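Local structure of succinate dehydrogenase subunit A (7D6V) at residues S8-V13 with R30-A35; I14-A19 with V34-K39. The protein is the FAD-binding flavoprotein subunit of a mycobacterial succinate dehydrogenase, in which succinate is probably oxidised and its electrons passed on toward a quinone. All blocks are in the same frame, centred on the assembly; numbering follows the deposited sequence.

From the N terminus the chain runs through strand 11-14, the glycine-rich turn, helix 18-30 and back into strand 34-37, one beta-alpha-beta unit of the FAD-binding domain. Contact 1 closes the loop from 8-13 to 30-35, where the two parallel strands begin. Contact 2 closes a second loop from 14-19 to 34-39, where they end at the cofactor. The two loops overlap and cross rather than nest, since 14-19 lies within the first and 34-39 runs past its end. Val34 and Ala35 belong to both contacts. Between them, Val13 O and Val37 N, 3.0 Å apart, probably hydrogen-bond and continue the strand pairing.

Contact 1 (S8-V13 with R30-A35); sequences SYDVVV and RGLRVA
Arg33 O takes two backbone N-H groups from two successive residues: Asp10 N at 3.0 Å, and Val11 N in a longer, weak bond. The Asp10 carboxylate returns the grip, for its OD2 accepts Arg33 N at 3.2 Å in an almost straight bond (178° at the hydrogen), met on the anti side and somewhat out of the carboxylate plane. The other oxygen, OD1, forms a salt bridge with Arg453, so this acid ties the residue just before the strand to one far along the chain. Beyond here the two segments pair as parallel strands, 11-14 beside 34-37, at the heart of the Rossmann-type sheet: Ala35 N bonds to Val11 O at 3.1 Å, and Val13 N to Ala35 O at 3.0 Å. The sheet's two faces differ. On one, CG1 of Val11 sits against both methyls of Val34, 3.7 Å from CG2; Val34 also packs on Val24 and Ala27 of helix 18-30, while Val11 meets Ala443 of helix 427-448. On the other, the Tyr9 ring is held between two neighbours. The methyl of Ala35 lies over one face, its CB 3.8 Å from the ring centroid, a CH-pi contact. Over the opposite face the Arg33 guanidinium stacks nearly flat, the planes 19° apart and the centres 4.4 Å apart. A bend at chi3 (57°) folds the arginine back over the ring, and its NH2 reaches Ser8 O in a weak bond near the guanidinium plane.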
ATOM      1  N   SER A   8     -30.381   3.247 -12.501  1.00 18.32           N
ATOM      2  CA  SER A   8     -30.420   3.190 -13.956  1.00 18.32           C
ATOM      3  C   SER A   8     -29.159   3.836 -14.508  1.00 18.32           C
ATOM      4  O   SER A   8     -28.864   4.993 -14.195  1.00 18.32           O
ATOM      5  CB  SER A   8     -31.665   3.890 -14.496  1.00 18.32           C
ATOM      6  OG  SER A   8     -31.807   3.676 -15.886  1.00 18.32           O
ATOM      7  N   TYR A   9     -28.420   3.089 -15.326  1.00 17.74           N
ATOM      8  CA  TYR A   9     -27.173   3.563 -15.907  1.00 17.74           C
ATOM      9  C   TYR A   9     -27.057   3.048 -17.334  1.00 17.74           C
ATOM     10  O   TYR A   9     -27.877   2.257 -17.800  1.00 17.74           O
ATOM     11  CB  TYR A   9     -25.963   3.125 -15.075  1.00 17.74           C
ATOM     12  CG  TYR A   9     -25.831   3.870 -13.773  1.00 17.74           C
ATOM     13  CD1 TYR A   9     -25.163   5.081 -13.711  1.00 17.74           C
ATOM     14  CD2 TYR A   9     -26.390   3.370 -12.606  1.00 17.74           C
ATOM     15  CE1 TYR A   9     -25.046   5.768 -12.526  1.00 17.74           C
ATOM     16  CE2 TYR A   9     -26.280   4.050 -11.418  1.00 17.74           C
ATOM     17  CZ  TYR A   9     -25.608   5.248 -11.381  1.00 17.74           C
ATOM     18  OH  TYR A   9     -25.495   5.930 -10.195  1.00 17.74           O
ATOM     19  N   ASP A  10     -26.028   3.522 -18.033  1.00 18.33           N
ATOM     20  CA  ASP A  10     -25.742   3.052 -19.384  1.00 18.33           C
ATOM     21  C   ASP A  10     -24.858   1.813 -19.382  1.00 18.33           C
ATOM     22  O   ASP A  10     -25.063   0.904 -20.191  1.00 18.33           O
ATOM     23  CB  ASP A  10     -25.071   4.157 -20.200  1.00 18.33           C
ATOM     24  CG  ASP A  10     -26.026   5.266 -20.578  1.00 18.33           C
ATOM     25  OD1 ASP A  10     -27.187   4.965 -20.922  1.00 18.33           O
ATOM     26  OD2 ASP A  10     -25.615   6.444 -20.536  1.00 18.33           O
ATOM     27  N   VAL A  11     -23.870   1.765 -18.494  1.00 16.07           N
ATOM     28  CA  VAL A  11     -22.963   0.634 -18.387  1.00 16.07           C
ATOM     29  C   VAL A  11     -22.613   0.444 -16.919  1.00 16.07           C
ATOM     30  O   VAL A  11     -22.510   1.407 -16.155  1.00 16.07           O
ATOM     31  CB  VAL A  11     -21.693   0.834 -19.253  1.00 16.07           C
ATOM     32  CG1 VAL A  11     -20.901   2.036 -18.780  1.00 16.07           C
ATOM     33  CG2 VAL A  11     -20.829  -0.417 -19.258  1.00 16.07           C
ATOM     34  N   VAL A  12     -22.464  -0.815 -16.517  1.00 15.41           N
ATOM     35  CA  VAL A  12     -22.021  -1.171 -15.177  1.00 15.41           C
ATOM     36  C   VAL A  12     -20.709  -1.928 -15.298  1.00 15.41           C
ATOM     37  O   VAL A  12     -20.634  -2.938 -16.005  1.00 15.41           O
ATOM     38  CB  VAL A  12     -23.074  -2.009 -14.429  1.00 15.41           C
ATOM     39  CG1 VAL A  12     -22.529  -2.473 -13.092  1.00 15.41           C
ATOM     40  CG2 VAL A  12     -24.338  -1.206 -14.221  1.00 15.41           C
ATOM     41  N   VAL A  13     -19.679  -1.439 -14.618  1.00 14.13           N
ATOM     42  CA  VAL A  13     -18.383  -2.101 -14.561  1.00 14.13           C
ATOM     43  C   VAL A  13     -18.265  -2.761 -13.197  1.00 14.13           C
ATOM     44  O   VAL A  13     -18.281  -2.080 -12.166  1.00 14.13           O
ATOM     45  CB  VAL A  13     -17.234  -1.111 -14.809  1.00 14.13           C
ATOM     46  CG1 VAL A  13     -15.900  -1.824 -14.748  1.00 14.13           C
ATOM     47  CG2 VAL A  13     -17.406  -0.434 -16.153  1.00 14.13           C
ATOM     48  N   ARG A  30     -16.305   8.644 -23.695  1.00 19.23           N
ATOM     49  CA  ARG A  30     -17.239   8.549 -24.812  1.00 19.23           C
ATOM     50  C   ARG A  30     -18.603   9.141 -24.482  1.00 19.23           C
ATOM     51  O   ARG A  30     -19.405   9.364 -25.393  1.00 19.23           O
ATOM     52  CB  ARG A  30     -17.393   7.096 -25.252  1.00 19.23           C
ATOM     53  CG  ARG A  30     -16.081   6.426 -25.608  1.00 19.23           C
ATOM     54  CD  ARG A  30     -15.717   6.636 -27.071  1.00 19.23           C
ATOM     55  NE  ARG A  30     -15.358   8.020 -27.383  1.00 19.23           N
ATOM     56  CZ  ARG A  30     -14.261   8.636 -26.951  1.00 19.23           C
ATOM     57  NH1 ARG A  30     -13.390   8.003 -26.178  1.00 19.23           N
ATOM     58  NH2 ARG A  30     -14.032   9.895 -27.295  1.00 19.23           N
ATOM     59  N   GLY A  31     -18.893   9.366 -23.208  1.00 18.92           N
ATOM     60  CA  GLY A  31     -20.098  10.056 -22.798  1.00 18.92           C
ATOM     61  C   GLY A  31     -21.166   9.062 -22.409  1.00 18.92           C
ATOM     62  O   GLY A  31     -21.937   8.606 -23.255  1.00 18.92           O
ATOM     63  N   LEU A  32     -21.258   8.771 -21.118  1.00 18.55           N
ATOM     64  CA  LEU A  32     -22.061   7.672 -20.607  1.00 18.55           C
ATOM     65  C   LEU A  32     -22.203   7.849 -19.108  1.00 18.55           C
ATOM     66  O   LEU A  32     -21.333   8.431 -18.458  1.00 18.55           O
ATOM     67  CB  LEU A  32     -21.424   6.306 -20.902  1.00 18.55           C
ATOM     68  CG  LEU A  32     -21.536   5.642 -22.272  1.00 18.55           C
ATOM     69  CD1 LEU A  32     -20.997   4.226 -22.209  1.00 18.55           C
ATOM     70  CD2 LEU A  32     -22.967   5.633 -22.742  1.00 18.55           C
ATOM     71  N   ARG A  33     -23.305   7.341 -18.572  1.00 18.19           N
ATOM     72  CA  ARG A  33     -23.466   7.213 -17.132  1.00 18.19           C
ATOM     73  C   ARG A  33     -22.953   5.843 -16.716  1.00 18.19           C
ATOM     74  O   ARG A  33     -23.503   4.819 -17.131  1.00 18.19           O
ATOM     75  CB  ARG A  33     -24.926   7.396 -16.727  1.00 18.19           C
ATOM     76  CG  ARG A  33     -25.563   8.652 -17.274  1.00 18.19           C
ATOM     77  CD  ARG A  33     -26.843   8.966 -16.534  1.00 18.19           C
ATOM     78  NE  ARG A  33     -26.615   9.112 -15.099  1.00 18.19           N
ATOM     79  CZ  ARG A  33     -27.215   8.380 -14.167  1.00 18.19           C
ATOM     80  NH1 ARG A  33     -26.948   8.587 -12.887  1.00 18.19           N
ATOM     81  NH2 ARG A  33     -28.084   7.443 -14.515  1.00 18.19           N
ATOM     82  N   VAL A  34     -21.905   5.826 -15.900  1.00 16.08           N
ATOM     83  CA  VAL A  34     -21.190   4.607 -15.546  1.00 16.08           C
ATOM     84  C   VAL A  34     -21.337   4.368 -14.052  1.00 16.08           C
ATOM     85  O   VAL A  34     -21.142   5.286 -13.249  1.00 16.08           O
ATOM     86  CB  VAL A  34     -19.704   4.690 -15.936  1.00 16.08           C
ATOM     87  CG1 VAL A  34     -19.041   3.333 -15.802  1.00 16.08           C
ATOM     88  CG2 VAL A  34     -19.559   5.216 -17.347  1.00 16.08           C
ATOM     89  N   ALA A  35     -21.680   3.139 -13.685  1.00 15.31           N
ATOM     90  CA  ALA A  35     -21.704   2.698 -12.299  1.00 15.31           C
ATOM     91  C   ALA A  35     -20.520   1.774 -12.061  1.00 15.31           C
ATOM     92  O   ALA A  35     -20.271   0.864 -12.855  1.00 15.31           O
ATOM     93  CB  ALA A  35     -23.016   1.984 -11.972  1.00 15.31           C
TER

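Contact 2 (I14-A19 with V34-K39); sequences IGAGGA and VAVVTK. With FAD (flavin-adenine dinucleotide), chain D.
The dinucleotide-binding turn of a Rossmann-type unit lies here, where strand 11-14 gives way to helix 18-30 and meets the end of strand 34-37. Gly15 and Gly17 fit the GxGxxG pattern, and the FAD runs across the turn. Ile14 pairs with Val37 as the last parallel step between the strands, CA atoms 4.8 Å apart. Gly15 and Thr38 follow, CA atoms 4.7 Å apart, but regular pairing ends there and Ala16 turns its CB toward the other segment, against Val36 CG1 at 4.0 Å and beside Thr38 OG1. Thr38 CG2, anti to the backbone N (OG1 at chi1 -60°), is left facing the ribose. Gly15 has a positive phi of 132°, which suits glycine, and its missing side chain lets the ribose approach its CA, 3.1 Å from FAD O4B. The ribose hydroxyls are shared between the two segments: Ala16 N bonds to FAD O3B at 3.2 Å, Lys39 N weakly to FAD O2B. Gly17 is the N-cap of helix 18-30, whose first turn faces the pyrophosphate; Ala19 N makes a weak bond to O1P, and the helix end would probably favour the phosphate charge. Ile14 and Lys39 lie over opposite faces of the adenine. A bend at chi3 lays Lys39 CE 3.4 Å from FAD C5A, its NZ reaching a salt bridge with Asp228, while Ile14 CG2 rests 3.5 Å from FAD C2A.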
ATOM      1  N   ILE A  14     -18.148  -4.084 -13.185  1.00 14.85           N
ATOM      2  CA  ILE A  14     -18.218  -4.864 -11.953  1.00 14.85           C
ATOM      3  C   ILE A  14     -16.784  -5.111 -11.498  1.00 14.85           C
ATOM      4  O   ILE A  14     -16.207  -6.168 -11.726  1.00 14.85           O
ATOM      5  CB  ILE A  14     -18.995  -6.164 -12.154  1.00 14.85           C
ATOM      6  CG1 ILE A  14     -20.363  -5.872 -12.769  1.00 14.85           C
ATOM      7  CG2 ILE A  14     -19.164  -6.897 -10.839  1.00 14.85           C
ATOM      8  CD1 ILE A  14     -21.205  -7.100 -12.982  1.00 14.85           C
ATOM      9  N   GLY A  15     -16.217  -4.147 -10.786  1.00 15.14           N
ATOM     10  CA  GLY A  15     -14.854  -4.303 -10.325  1.00 15.14           C
ATOM     11  C   GLY A  15     -13.992  -3.098 -10.609  1.00 15.14           C
ATOM     12  O   GLY A  15     -14.021  -2.556 -11.716  1.00 15.14           O
ATOM     13  N   ALA A  16     -13.212  -2.667  -9.621  1.00 15.04           N
ATOM     14  CA  ALA A  16     -12.355  -1.498  -9.769  1.00 15.04           C
ATOM     15  C   ALA A  16     -10.913  -1.934  -9.560  1.00 15.04           C
ATOM     16  O   ALA A  16     -10.340  -1.763  -8.485  1.00 15.04           O
ATOM     17  CB  ALA A  16     -12.757  -0.410  -8.792  1.00 15.04           C
ATOM     18  N   GLY A  17     -10.320  -2.466 -10.620  1.00 14.48           N
ATOM     19  CA  GLY A  17      -8.899  -2.714 -10.680  1.00 14.48           C
ATOM     20  C   GLY A  17      -8.359  -1.911 -11.838  1.00 14.48           C
ATOM     21  O   GLY A  17      -9.001  -0.945 -12.258  1.00 14.48           O
ATOM     22  N   GLY A  18      -7.209  -2.298 -12.385  1.00 14.53           N
ATOM     23  CA  GLY A  18      -6.704  -1.589 -13.547  1.00 14.53           C
ATOM     24  C   GLY A  18      -7.672  -1.646 -14.714  1.00 14.53           C
ATOM     25  O   GLY A  18      -8.031  -0.615 -15.292  1.00 14.53           O
ATOM     26  N   ALA A  19      -8.144  -2.851 -15.041  1.00 13.89           N
ATOM     27  CA  ALA A  19      -9.031  -3.021 -16.186  1.00 13.89           C
ATOM     28  C   ALA A  19     -10.347  -2.286 -15.975  1.00 13.89           C
ATOM     29  O   ALA A  19     -10.806  -1.545 -16.853  1.00 13.89           O
ATOM     30  CB  ALA A  19      -9.275  -4.507 -16.435  1.00 13.89           C
ATOM     31  N   VAL A  34     -21.905   5.826 -15.900  1.00 16.08           N
ATOM     32  CA  VAL A  34     -21.190   4.607 -15.546  1.00 16.08           C
ATOM     33  C   VAL A  34     -21.337   4.368 -14.052  1.00 16.08           C
ATOM     34  O   VAL A  34     -21.142   5.286 -13.249  1.00 16.08           O
ATOM     35  CB  VAL A  34     -19.704   4.690 -15.936  1.00 16.08           C
ATOM     36  CG1 VAL A  34     -19.041   3.333 -15.802  1.00 16.08           C
ATOM     37  CG2 VAL A  34     -19.559   5.216 -17.347  1.00 16.08           C
ATOM     38  N   ALA A  35     -21.680   3.139 -13.685  1.00 15.31           N
ATOM     39  CA  ALA A  35     -21.704   2.698 -12.299  1.00 15.31           C
ATOM     40  C   ALA A  35     -20.520   1.774 -12.061  1.00 15.31           C
ATOM     41  O   ALA A  35     -20.271   0.864 -12.855  1.00 15.31           O
ATOM     42  CB  ALA A  35     -23.016   1.984 -11.972  1.00 15.31           C
ATOM     43  N   VAL A  36     -19.789   2.015 -10.980  1.00 14.62           N
ATOM     44  CA  VAL A  36     -18.610   1.230 -10.633  1.00 14.62           C
ATOM     45  C   VAL A  36     -18.960   0.435  -9.386  1.00 14.62           C
ATOM     46  O   VAL A  36     -19.210   1.015  -8.323  1.00 14.62           O
ATOM     47  CB  VAL A  36     -17.386   2.118 -10.386  1.00 14.62           C
ATOM     48  CG1 VAL A  36     -16.200   1.282  -9.938  1.00 14.62           C
ATOM     49  CG2 VAL A  36     -17.063   2.942 -11.600  1.00 14.62           C
ATOM     50  N   VAL A  37     -18.966  -0.888  -9.500  1.00 14.52           N
ATOM     51  CA  VAL A  37     -19.310  -1.775  -8.397  1.00 14.52           C
ATOM     52  C   VAL A  37     -18.055  -2.525  -7.981  1.00 14.52           C
ATOM     53  O   VAL A  37     -17.387  -3.140  -8.818  1.00 14.52           O
ATOM     54  CB  VAL A  37     -20.437  -2.746  -8.787  1.00 14.52           C
ATOM     55  CG1 VAL A  37     -20.781  -3.652  -7.620  1.00 14.52           C
ATOM     56  CG2 VAL A  37     -21.657  -1.970  -9.241  1.00 14.52           C
ATOM     57  N   THR A  38     -17.732  -2.465  -6.694  1.00 15.47           N
ATOM     58  CA  THR A  38     -16.518  -3.062  -6.163  1.00 15.47           C
ATOM     59  C   THR A  38     -16.867  -3.871  -4.926  1.00 15.47           C
ATOM     60  O   THR A  38     -17.645  -3.421  -4.083  1.00 15.47           O
ATOM     61  CB  THR A  38     -15.483  -1.987  -5.807  1.00 15.47           C
ATOM     62  OG1 THR A  38     -15.155  -1.236  -6.978  1.00 15.47           O
ATOM     63  CG2 THR A  38     -14.213  -2.627  -5.285  1.00 15.47           C
ATOM     64  N   LYS A  39     -16.283  -5.062  -4.814  1.00 15.80           N
ATOM     65  CA  LYS A  39     -16.543  -5.900  -3.653  1.00 15.80           C
ATOM     66  C   LYS A  39     -15.782  -5.417  -2.424  1.00 15.80           C
ATOM     67  O   LYS A  39     -16.224  -5.646  -1.295  1.00 15.80           O
ATOM     68  CB  LYS A  39     -16.179  -7.348  -3.970  1.00 15.80           C
ATOM     69  CG  LYS A  39     -17.130  -8.369  -3.404  1.00 15.80           C
ATOM     70  CD  LYS A  39     -16.467  -9.724  -3.318  1.00 15.80           C
ATOM     71  CE  LYS A  39     -16.612 -10.491  -4.607  1.00 15.80           C
ATOM     72  NZ  LYS A  39     -15.941 -11.812  -4.535  1.00 15.80           N
TER
HETATM   73  PA  FAD D 701      -8.331  -6.828  -9.817  1.00 47.92           P
HETATM   74  O1A FAD D 701      -7.965  -5.391  -9.800  1.00 60.35           O
HETATM   75  O2A FAD D 701      -7.445  -7.812  -9.156  1.00 49.78           O
HETATM   76  O5B FAD D 701      -9.753  -6.955  -9.101  1.00 56.78           O
HETATM   77  C5B FAD D 701     -10.979  -7.073  -9.799  1.00 44.11           C
HETATM   78  C4B FAD D 701     -12.040  -6.217  -9.127  1.00 52.81           C
HETATM   79  O4B FAD D 701     -13.325  -6.808  -9.283  1.00 51.81           O
HETATM   80  C3B FAD D 701     -11.852  -6.050  -7.639  1.00 50.05           C
HETATM   81  O3B FAD D 701     -12.098  -4.685  -7.336  1.00 55.52           O
HETATM   82  C2B FAD D 701     -12.951  -6.875  -7.022  1.00 47.82           C
HETATM   83  O2B FAD D 701     -13.387  -6.364  -5.769  1.00 66.09           O
HETATM   84  C1B FAD D 701     -14.033  -6.758  -8.055  1.00 53.66           C
HETATM   85  N9A FAD D 701     -14.988  -7.872  -7.956  1.00 52.69           N
HETATM   86  C8A FAD D 701     -14.706  -9.171  -8.041  1.00 42.11           C
HETATM   87  N7A FAD D 701     -15.822  -9.911  -7.912  1.00 48.96           N
HETATM   88  C5A FAD D 701     -16.845  -9.070  -7.734  1.00 47.12           C
HETATM   89  C6A FAD D 701     -18.298  -9.179  -7.533  1.00 47.41           C
HETATM   90  N6A FAD D 701     -18.909 -10.373  -7.490  1.00 50.65           N
HETATM   91  N1A FAD D 701     -18.996  -8.047  -7.390  1.00 47.33           N
HETATM   92  C2A FAD D 701     -18.419  -6.844  -7.434  1.00 51.28           C
HETATM   93  N3A FAD D 701     -17.112  -6.672  -7.612  1.00 51.84           N
HETATM   94  C4A FAD D 701     -16.289  -7.726  -7.767  1.00 48.04           C
HETATM   95  N1  FAD D 701       1.164  -9.012 -12.863  1.00 62.94           N
HETATM   96  C2  FAD D 701       2.225  -8.396 -13.421  1.00 63.04           C
HETATM   97  O2  FAD D 701       2.178  -8.113 -14.621  1.00 56.25           O
HETATM   98  N3  FAD D 701       3.328  -8.078 -12.742  1.00 65.67           N
HETATM   99  C4  FAD D 701       3.459  -8.354 -11.451  1.00 65.21           C
HETATM  100  O4  FAD D 701       4.491  -8.047 -10.841  1.00 66.69           O
HETATM  101  C4X FAD D 701       2.352  -9.029 -10.756  1.00 60.33           C
HETATM  102  N5  FAD D 701       2.419  -9.335  -9.451  1.00 60.90           N
HETATM  103  C5X FAD D 701       1.388  -9.946  -8.847  1.00 55.02           C
HETATM  104  C6  FAD D 701       1.473 -10.252  -7.499  1.00 53.65           C
HETATM  105  C7  FAD D 701       0.420 -10.885  -6.868  1.00 50.56           C
HETATM  106  C7M FAD D 701       0.500 -11.224  -5.410  1.00 49.65           C
HETATM  107  C8  FAD D 701      -0.795 -11.234  -7.633  1.00 47.62           C
HETATM  108  C8M FAD D 701      -1.939 -11.920  -6.949  1.00 42.14           C
HETATM  109  C9  FAD D 701      -0.888 -10.928  -8.978  1.00 49.32           C
HETATM  110  C9A FAD D 701       0.165 -10.298  -9.608  1.00 54.45           C
HETATM  111  N10 FAD D 701       0.075  -9.990 -10.968  1.00 55.67           N
HETATM  112  C10 FAD D 701       1.163  -9.349 -11.564  1.00 57.06           C
HETATM  113  C1' FAD D 701      -1.121 -10.311 -11.737  1.00 52.27           C
HETATM  114  C2' FAD D 701      -1.938  -9.043 -11.955  1.00 57.37           C
HETATM  115  O2' FAD D 701      -1.859  -8.204 -10.805  1.00 60.89           O
HETATM  116  C3' FAD D 701      -3.410  -9.333 -12.186  1.00 54.68           C
HETATM  117  O3' FAD D 701      -3.543 -10.049 -13.407  1.00 59.71           O
HETATM  118  C4' FAD D 701      -4.201  -8.039 -12.292  1.00 52.15           C
HETATM  119  O4' FAD D 701      -4.090  -7.310 -11.078  1.00 56.02           O
HETATM  120  C5' FAD D 701      -5.673  -8.280 -12.562  1.00 53.37           C
HETATM  121  O5' FAD D 701      -6.338  -7.033 -12.431  1.00 50.83           O
HETATM  122  P   FAD D 701      -7.904  -6.857 -12.671  1.00 52.77           P
HETATM  123  O1P FAD D 701      -8.158  -5.400 -12.835  1.00 55.36           O
HETATM  124  O2P FAD D 701      -8.350  -7.782 -13.746  1.00 55.97           O
HETATM  125  O3P FAD D 701      -8.587  -7.363 -11.306  1.00 53.35           O